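Local coordinates for SCO1/SenC family lipoprotein (Bacillus anthracis, PDB 4HDE) that probably serves in assembly of the copper centre of cytochrome c oxidase, as a thioredoxin-fold lipoprotein of the SCO1/SenC family, at residues Asp117-Leu122 with Gly144-Lys149. Sequence-based numbering, arbitrary orientation.
Sequences DNFQSL and GKVMKK
Phe119 and Val146 meet where the C-terminal end of helix 108-119 packs on strand 146-151, an outermost strand of the mixed five-stranded sheet in this thioredoxin-like fold. The two side chains cross at about a right angle, and the touch is narrow: the CG2 methyl of Val146 comes obliquely to the Phe119 ring, 4.0 Å from one corner of it, CE1. Val146 points its CB at the helix end, and with CG1 anti to the backbone N (chi1 -168°) it is the other methyl, CG2, that reaches the ring. Phe119 starts out less directly, but its CG lies anti to the carbonyl carbon (chi1 -66°), which brings the far part of the ring nearer the strand.

No hydrogen bond spans the two segments; what joins them is chiefly this one apolar contact, with 80 Å² buried in all. The ring also packs edge-to-face with Tyr138 of the adjoining strand 136-140 and Phe39 of strand 35-40, one strand further in, while Val146 touches Tyr138, Ile140 and Leu12. Directly after Val146, a classic beta bulge sets Met147 (selenomethionine) and Lys148 both opposite Leu139. Asn118, buried beside the pair, turns its amide to other partners: OD1 accepts from the backbone N of Glu13, and ND2 donates to the carbonyl of Phe114. Its own backbone O lies 4.3 Å from the same Val146 CG2 methyl.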
loop_
_atom_site.group_PDB
_atom_site.type_symbol
_atom_site.label_atom_id
_atom_site.label_comp_id
_atom_site.label_asym_id
_atom_site.label_seq_id
_atom_site.Cartn_x
_atom_site.Cartn_y
_atom_site.Cartn_z
ATOM N N ASP A 117 -1.421 14.502 -2.686
ATOM C CA ASP A 117 -2.741 14.844 -3.194
ATOM C C ASP A 117 -3.792 13.787 -2.906
ATOM O O ASP A 117 -4.979 14.105 -2.785
ATOM C CB ASP A 117 -2.675 15.122 -4.698
ATOM C CG ASP A 117 -2.077 16.478 -5.009
ATOM O OD1 ASP A 117 -1.834 17.245 -4.055
ATOM O OD2 ASP A 117 -1.864 16.784 -6.202
ATOM N N ASN A 118 -3.362 12.541 -2.791
ATOM C CA ASN A 118 -4.298 11.432 -2.613
ATOM C C ASN A 118 -4.336 10.862 -1.206
ATOM O O ASN A 118 -5.376 10.394 -0.747
ATOM C CB ASN A 118 -3.986 10.333 -3.613
ATOM C CG ASN A 118 -4.141 10.802 -5.034
ATOM O OD1 ASN A 118 -5.256 10.921 -5.538
ATOM N ND2 ASN A 118 -3.023 11.114 -5.681
ATOM N N PHE A 119 -3.202 10.898 -0.519
ATOM C CA PHE A 119 -3.109 10.288 0.798
ATOM C C PHE A 119 -2.703 11.263 1.900
ATOM O O PHE A 119 -2.456 10.838 3.029
ATOM C CB PHE A 119 -2.172 9.082 0.755
ATOM C CG PHE A 119 -2.697 7.950 -0.082
ATOM C CD1 PHE A 119 -3.501 6.968 0.483
ATOM C CD2 PHE A 119 -2.407 7.874 -1.433
ATOM C CE1 PHE A 119 -4.000 5.937 -0.280
ATOM C CE2 PHE A 119 -2.903 6.851 -2.206
ATOM C CZ PHE A 119 -3.697 5.870 -1.625
ATOM N N GLN A 120 -2.663 12.555 1.580
ATOM C CA GLN A 120 -2.346 13.594 2.557
ATOM C C GLN A 120 -1.095 13.258 3.349
ATOM O O GLN A 120 -1.032 13.482 4.559
ATOM C CB GLN A 120 -3.529 13.813 3.500
ATOM C CG GLN A 120 -4.831 14.005 2.760
ATOM C CD GLN A 120 -5.937 14.524 3.644
ATOM O OE1 GLN A 120 -5.715 14.860 4.806
ATOM N NE2 GLN A 120 -7.144 14.601 3.092
ATOM N N SER A 121 -0.091 12.746 2.651
ATOM C CA SER A 121 1.137 12.287 3.282
ATOM C C SER A 121 2.365 12.879 2.587
ATOM O O SER A 121 2.493 12.792 1.363
ATOM C CB SER A 121 1.190 10.760 3.237
ATOM O OG SER A 121 2.294 10.255 3.963
ATOM N N LEU A 122 3.262 13.462 3.373
ATOM C CA LEU A 122 4.480 14.062 2.848
ATOM C C LEU A 122 5.504 12.998 2.485
ATOM O O LEU A 122 5.724 12.053 3.238
ATOM C CB LEU A 122 5.092 15.011 3.880
ATOM C CG LEU A 122 6.440 15.631 3.502
ATOM C CD1 LEU A 122 6.274 16.636 2.376
ATOM C CD2 LEU A 122 7.095 16.287 4.710
ATOM N N GLY A 144 -13.314 3.111 -5.310
ATOM C CA GLY A 144 -12.032 3.763 -5.491
ATOM C C GLY A 144 -11.765 4.943 -4.579
ATOM O O GLY A 144 -10.932 5.789 -4.922
ATOM N N LYS A 145 -12.444 5.002 -3.431
ATOM C CA LYS A 145 -12.236 6.075 -2.461
ATOM C C LYS A 145 -11.520 5.544 -1.229
ATOM O O LYS A 145 -11.777 4.426 -0.780
ATOM C CB LYS A 145 -13.583 6.677 -2.042
ATOM C CG LYS A 145 -14.453 7.166 -3.199
ATOM C CD LYS A 145 -13.785 8.285 -3.980
ATOM C CE LYS A 145 -14.661 8.747 -5.141
ATOM N NZ LYS A 145 -13.927 9.652 -6.070
ATOM N N VAL A 146 -10.626 6.347 -0.663
ATOM C CA VAL A 146 -10.010 5.959 0.597
ATOM C C VAL A 146 -11.038 6.101 1.704
ATOM O O VAL A 146 -11.658 7.161 1.849
ATOM C CB VAL A 146 -8.788 6.816 0.928
ATOM C CG1 VAL A 146 -8.022 6.188 2.065
ATOM C CG2 VAL A 146 -7.900 6.977 -0.294
HETATM N N MSE A 147 -11.220 5.036 2.472
HETATM C CA MSE A 147 -12.252 5.022 3.489
HETATM C C MSE A 147 -11.720 5.020 4.919
HETATM O O MSE A 147 -12.358 5.579 5.800
HETATM C CB MSE A 147 -13.229 3.864 3.251
HETATM C CG MSE A 147 -13.946 3.956 1.896
HETATM SE SE MSE A 147 -14.940 5.621 1.594
HETATM C CE MSE A 147 -16.717 4.970 2.046
ATOM N N LYS A 148 -10.562 4.399 5.149
ATOM C CA LYS A 148 -10.018 4.290 6.504
ATOM C C LYS A 148 -8.502 4.352 6.492
ATOM O O LYS A 148 -7.866 3.965 5.511
ATOM C CB LYS A 148 -10.454 2.965 7.147
ATOM C CG LYS A 148 -11.952 2.827 7.391
ATOM C CD LYS A 148 -12.366 3.773 8.497
ATOM C CE LYS A 148 -13.593 3.294 9.233
ATOM N NZ LYS A 148 -13.697 3.991 10.546
ATOM N N LYS A 149 -7.937 4.834 7.595
ATOM C CA LYS A 149 -6.502 4.901 7.821
ATOM C C LYS A 149 -6.184 4.225 9.157
ATOM O O LYS A 149 -6.899 4.435 10.146
ATOM C CB LYS A 149 -6.057 6.372 7.864
ATOM C CG LYS A 149 -4.557 6.600 8.045
ATOM C CD LYS A 149 -4.216 8.078 8.189
ATOM C CE LYS A 149 -4.242 8.500 9.651
ATOM N NZ LYS A 149 -3.791 9.907 9.842
#